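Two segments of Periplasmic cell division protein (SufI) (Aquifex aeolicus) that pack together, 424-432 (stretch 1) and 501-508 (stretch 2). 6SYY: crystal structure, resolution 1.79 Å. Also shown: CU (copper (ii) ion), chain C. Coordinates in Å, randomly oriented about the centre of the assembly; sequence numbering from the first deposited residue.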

ATOM      1  N   ILE A 424      -4.958  -7.577 -26.358  1.00 52.20           N
ATOM      2  CA  ILE A 424      -4.523  -7.280 -24.995  1.00 46.60           C
ATOM      3  C   ILE A 424      -3.211  -7.978 -24.663  1.00 33.84           C
ATOM      4  O   ILE A 424      -2.542  -7.601 -23.694  1.00 38.75           O
ATOM      5  CB  ILE A 424      -5.600  -7.644 -23.952  1.00 43.05           C
ATOM      6  CG1 ILE A 424      -5.669  -9.153 -23.731  1.00 38.45           C
ATOM      7  CG2 ILE A 424      -6.958  -7.100 -24.365  1.00 68.76           C
ATOM      8  CD1 ILE A 424      -6.428  -9.535 -22.479  1.00 38.41           C
ATOM      9  N   ASN A 425      -2.814  -8.980 -25.451  1.00 35.93           N
ATOM     10  CA  ASN A 425      -1.517  -9.615 -25.263  1.00 37.18           C
ATOM     11  C   ASN A 425      -0.374  -8.803 -25.859  1.00 41.33           C
ATOM     12  O   ASN A 425       0.786  -9.032 -25.496  1.00 48.10           O
ATOM     13  CB  ASN A 425      -1.521 -11.015 -25.875  1.00 33.12           C
ATOM     14  CG  ASN A 425      -2.426 -11.967 -25.132  1.00 49.34           C
ATOM     15  OD1 ASN A 425      -2.443 -11.996 -23.900  1.00 47.85           O
ATOM     16  ND2 ASN A 425      -3.191 -12.753 -25.877  1.00 50.66           N
ATOM     17  N   ASN A 426      -0.667  -7.870 -26.763  1.00 34.62           N
ATOM     18  CA  ASN A 426       0.348  -6.994 -27.351  1.00 34.13           C
ATOM     19  C   ASN A 426      -0.199  -5.574 -27.422  1.00 30.94           C
ATOM     20  O   ASN A 426      -0.436  -5.030 -28.508  1.00 38.93           O
ATOM     21  CB  ASN A 426       0.771  -7.505 -28.730  1.00 30.95           C
ATOM     22  CG  ASN A 426       1.412  -8.877 -28.666  1.00 56.63           C
ATOM     23  OD1 ASN A 426       2.604  -9.006 -28.377  1.00 53.14           O
ATOM     24  ND2 ASN A 426       0.622  -9.911 -28.925  1.00 47.52           N
ATOM     25  N   PRO A 427      -0.403  -4.932 -26.266  1.00 43.30           N
ATOM     26  CA  PRO A 427      -0.975  -3.584 -26.266  1.00 35.48           C
ATOM     27  C   PRO A 427       0.087  -2.519 -26.457  1.00 29.48           C
ATOM     28  O   PRO A 427       1.278  -2.828 -26.566  1.00 32.87           O
ATOM     29  CB  PRO A 427      -1.602  -3.489 -24.876  1.00 31.44           C
ATOM     30  CG  PRO A 427      -0.609  -4.246 -24.025  1.00 25.55           C
ATOM     31  CD  PRO A 427      -0.080  -5.377 -24.895  1.00 33.77           C
ATOM     32  N   LYS A 428      -0.336  -1.259 -26.493  1.00 46.23           N
ATOM     33  CA  LYS A 428       0.619  -0.164 -26.450  1.00 32.68           C
ATOM     34  C   LYS A 428       1.379  -0.196 -25.130  1.00 29.58           C
ATOM     35  O   LYS A 428       0.803  -0.452 -24.068  1.00 35.55           O
ATOM     36  CB  LYS A 428      -0.102   1.177 -26.625  1.00 33.23           C
ATOM     37  CG  LYS A 428       0.815   2.384 -26.595  1.00 27.81           C
ATOM     38  CD  LYS A 428       0.091   3.673 -26.961  1.00 33.33           C
ATOM     39  CE  LYS A 428       1.036   4.869 -26.828  1.00 44.26           C
ATOM     40  NZ  LYS A 428       0.479   6.130 -27.396  1.00 31.54           N
ATOM     41  N   VAL A 429       2.687   0.028 -25.202  1.00 34.87           N
ATOM     42  CA  VAL A 429       3.530   0.139 -24.019  1.00 26.97           C
ATOM     43  C   VAL A 429       4.322   1.432 -24.127  1.00 25.27           C
ATOM     44  O   VAL A 429       4.729   1.831 -25.225  1.00 33.95           O
ATOM     45  CB  VAL A 429       4.480  -1.070 -23.854  1.00 28.10           C
ATOM     46  CG1 VAL A 429       3.684  -2.345 -23.616  1.00 26.31           C
ATOM     47  CG2 VAL A 429       5.394  -1.215 -25.067  1.00 29.35           C
ATOM     48  N   LEU A 430       4.525   2.097 -22.988  1.00 36.79           N
ATOM     49  CA  LEU A 430       5.329   3.311 -22.987  1.00 27.62           C
ATOM     50  C   LEU A 430       6.776   3.003 -23.344  1.00 26.37           C
ATOM     51  O   LEU A 430       7.407   3.745 -24.103  1.00 28.17           O
ATOM     52  CB  LEU A 430       5.248   3.996 -21.626  1.00 23.10           C
ATOM     53  CG  LEU A 430       5.930   5.364 -21.569  1.00 25.40           C
ATOM     54  CD1 LEU A 430       5.215   6.348 -22.486  1.00 33.85           C
ATOM     55  CD2 LEU A 430       6.002   5.896 -20.139  1.00 28.33           C
ATOM     56  N   PHE A 431       7.313   1.914 -22.804  1.00 32.30           N
ATOM     57  CA  PHE A 431       8.660   1.479 -23.122  1.00 27.66           C
ATOM     58  C   PHE A 431       8.720  -0.028 -22.939  1.00 30.16           C
ATOM     59  O   PHE A 431       7.853  -0.632 -22.299  1.00 24.22           O
ATOM     60  CB  PHE A 431       9.715   2.181 -22.251  1.00 31.69           C
ATOM     61  CG  PHE A 431       9.593   1.877 -20.786  1.00 33.24           C
ATOM     62  CD1 PHE A 431       8.782   2.649 -19.971  1.00 26.76           C
ATOM     63  CD2 PHE A 431      10.288   0.821 -20.222  1.00 31.06           C
ATOM     64  CE1 PHE A 431       8.661   2.372 -18.626  1.00 27.01           C
ATOM     65  CE2 PHE A 431      10.170   0.536 -18.875  1.00 40.88           C
ATOM     66  CZ  PHE A 431       9.357   1.314 -18.077  1.00 33.27           C
ATOM     67  N   GLU A 432       9.759  -0.629 -23.507  1.00 34.46           N
ATOM     68  CA  GLU A 432       9.929  -2.072 -23.507  1.00 25.93           C
ATOM     69  C   GLU A 432      11.344  -2.407 -23.065  1.00 33.97           C
ATOM     70  O   GLU A 432      12.295  -1.707 -23.422  1.00 40.50           O
ATOM     71  CB  GLU A 432       9.647  -2.648 -24.899  1.00 32.70           C
ATOM     72  CG  GLU A 432       9.784  -4.150 -25.016  1.00 46.07           C
ATOM     73  CD  GLU A 432       9.373  -4.651 -26.385  1.00 71.95           C
ATOM     74  OE1 GLU A 432       8.708  -3.890 -27.118  1.00 52.32           O
ATOM     75  OE2 GLU A 432       9.717  -5.799 -26.731  1.00 64.62           O
ATOM     76  N   GLU A 501       6.938 -16.059 -20.817  1.00 58.22           N
ATOM     77  CA  GLU A 501       6.210 -15.176 -21.717  1.00 56.24           C
ATOM     78  C   GLU A 501       6.528 -13.731 -21.365  1.00 42.79           C
ATOM     79  O   GLU A 501       6.893 -13.415 -20.230  1.00 42.29           O
ATOM     80  CB  GLU A 501       4.691 -15.388 -21.637  1.00 41.23           C
ATOM     81  CG  GLU A 501       4.167 -16.598 -22.373  1.00 61.38           C
ATOM     82  CD  GLU A 501       2.654 -16.595 -22.454  1.00 98.25           C
ATOM     83  OE1 GLU A 501       2.013 -15.958 -21.589  1.00 97.79           O
ATOM     84  OE2 GLU A 501       2.104 -17.218 -23.388  1.00 99.14           O
ATOM     85  N   HIS A 502       6.373 -12.849 -22.350  1.00 43.26           N
ATOM     86  CA  HIS A 502       6.522 -11.427 -22.086  1.00 38.35           C
ATOM     87  C   HIS A 502       5.458 -10.969 -21.091  1.00 40.06           C
ATOM     88  O   HIS A 502       4.411 -11.601 -20.925  1.00 34.92           O
ATOM     89  CB  HIS A 502       6.426 -10.621 -23.382  1.00 29.77           C
ATOM     90  CG  HIS A 502       5.066 -10.637 -24.005  1.00 47.71           C
ATOM     91  ND1 HIS A 502       4.668 -11.606 -24.902  1.00 41.49           N
ATOM     92  CD2 HIS A 502       4.013  -9.797 -23.867  1.00 29.63           C
ATOM     93  CE1 HIS A 502       3.426 -11.363 -25.286  1.00 62.71           C
ATOM     94  NE2 HIS A 502       3.007 -10.269 -24.674  1.00 40.46           N
ATOM     95  N   GLN A 503       5.740  -9.853 -20.425  1.00 40.32           N
ATOM     96  CA  GLN A 503       4.908  -9.354 -19.338  1.00 32.22           C
ATOM     97  C   GLN A 503       4.443  -7.938 -19.640  1.00 30.04           C
ATOM     98  O   GLN A 503       5.209  -7.119 -20.153  1.00 35.81           O
ATOM     99  CB  GLN A 503       5.671  -9.376 -18.009  1.00 27.21           C
ATOM    100  CG  GLN A 503       6.134 -10.755 -17.594  1.00 24.47           C
ATOM    101  CD  GLN A 503       4.975 -11.688 -17.329  1.00 33.69           C
ATOM    102  OE1 GLN A 503       4.031 -11.336 -16.622  1.00 39.91           O
ATOM    103  NE2 GLN A 503       5.031 -12.883 -17.908  1.00 26.79           N
ATOM    104  N   ILE A 504       3.187  -7.657 -19.312  1.00 29.65           N
ATOM    105  CA  ILE A 504       2.609  -6.325 -19.449  1.00 26.97           C
ATOM    106  C   ILE A 504       2.319  -5.814 -18.047  1.00 29.21           C
ATOM    107  O   ILE A 504       1.424  -6.324 -17.361  1.00 30.03           O
ATOM    108  CB  ILE A 504       1.339  -6.333 -20.307  1.00 32.86           C
ATOM    109  CG1 ILE A 504       1.648  -6.905 -21.690  1.00 26.67           C
ATOM    110  CG2 ILE A 504       0.773  -4.929 -20.407  1.00 22.94           C
ATOM    111  CD1 ILE A 504       2.790  -6.199 -22.404  1.00 27.96           C
ATOM    112  N   TYR A 505       3.070  -4.808 -17.620  1.00 23.34           N
ATOM    113  CA  TYR A 505       2.957  -4.279 -16.274  1.00 24.64           C
ATOM    114  C   TYR A 505       2.544  -2.816 -16.328  1.00 24.39           C
ATOM    115  O   TYR A 505       2.857  -2.100 -17.281  1.00 30.74           O
ATOM    116  CB  TYR A 505       4.274  -4.440 -15.515  1.00 28.15           C
ATOM    117  CG  TYR A 505       4.588  -5.872 -15.147  1.00 34.05           C
ATOM    118  CD1 TYR A 505       3.613  -6.694 -14.588  1.00 34.91           C
ATOM    119  CD2 TYR A 505       5.854  -6.406 -15.360  1.00 21.44           C
ATOM    120  CE1 TYR A 505       3.891  -8.003 -14.244  1.00 22.73           C
ATOM    121  CE2 TYR A 505       6.142  -7.715 -15.021  1.00 28.76           C
ATOM    122  CZ  TYR A 505       5.157  -8.509 -14.466  1.00 34.03           C
ATOM    123  OH  TYR A 505       5.437  -9.815 -14.126  1.00 30.00           O
ATOM    124  N   LEU A 506       1.824  -2.384 -15.301  1.00 36.01           N
ATOM    125  CA  LEU A 506       1.369  -1.007 -15.210  1.00 26.47           C
ATOM    126  C   LEU A 506       2.433  -0.118 -14.584  1.00 28.28           C
ATOM    127  O   LEU A 506       3.268  -0.568 -13.792  1.00 24.15           O
ATOM    128  CB  LEU A 506       0.088  -0.915 -14.387  1.00 28.32           C
ATOM    129  CG  LEU A 506      -1.158  -1.525 -15.015  1.00 40.22           C
ATOM    130  CD1 LEU A 506      -2.308  -1.418 -14.044  1.00 39.54           C
ATOM    131  CD2 LEU A 506      -1.480  -0.814 -16.315  1.00 32.41           C
ATOM    132  N   LEU A 507       2.403   1.155 -14.966  1.00 28.32           N
ATOM    133  CA  LEU A 507       3.111   2.225 -14.271  1.00 22.98           C
ATOM    134  C   LEU A 507       2.119   3.365 -14.120  1.00 27.30           C
ATOM    135  O   LEU A 507       1.572   3.845 -15.119  1.00 33.36           O
ATOM    136  CB  LEU A 507       4.361   2.668 -15.037  1.00 29.10           C
ATOM    137  CG  LEU A 507       5.257   3.773 -14.462  1.00 42.50           C
ATOM    138  CD1 LEU A 507       6.671   3.629 -14.997  1.00 39.63           C
ATOM    139  CD2 LEU A 507       4.731   5.159 -14.797  1.00 28.62           C
ATOM    140  N   HIS A 508       1.868   3.784 -12.882  1.00 26.44           N
ATOM    141  CA  HIS A 508       0.784   4.724 -12.640  1.00 35.73           C
ATOM    142  C   HIS A 508       0.994   5.428 -11.310  1.00 27.02           C
ATOM    143  O   HIS A 508       1.708   4.944 -10.428  1.00 25.17           O
ATOM    144  CB  HIS A 508      -0.581   4.017 -12.659  1.00 22.43           C
ATOM    145  CG  HIS A 508      -0.789   3.056 -11.528  1.00 34.09           C
ATOM    146  ND1 HIS A 508      -1.488   3.390 -10.387  1.00 30.00           N
ATOM    147  CD2 HIS A 508      -0.393   1.772 -11.363  1.00 34.77           C
ATOM    148  CE1 HIS A 508      -1.510   2.354  -9.567  1.00 49.11           C
ATOM    149  NE2 HIS A 508      -0.852   1.359 -10.136  1.00 40.14           N
TER
HETATM  150 CU    CU C 702      -1.751  -0.619  -9.678  0.60 34.80          CU

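Loops often pack against a strand by combining one well-aimed polar bond with a short row of apolar contacts, and this small interface, burying 271 Å² in all, is a clear example. The polar anchor comes early in stretch 1. The backbone carbonyl of Asn 425 accepts a hydrogen bond from the ring of His 502, with NE2 of His 502 lying 2.7 Å from O of Asn 425 and an N-H...acceptor angle of 160°. The oxygen sits at the ring edge, near its plane, where an imidazole N-H points; the bond also fixes the proton on NE2. Because the acceptor is main chain, the bond does not depend on the asparagine side chain, whose OD1 is satisfied elsewhere in the structure.

Beyond Asn 426 the contact turns apolar. Ile 504, whose CA-to-CB bond points toward the loop, offers its CD1 to two residues: CD of Pro 427 at 3.9 Å and, past Lys 428, which stays out of reach, CG1 of Val 429 at 4.1 Å. One methyl thus serves both neighbours. Phe 431 closes the series, its ring edge meeting Leu 507, with CE1 of Phe 431 4.3 Å from CD1 of Leu 507. One residue further along the strand, His 508 binds copper through NE2.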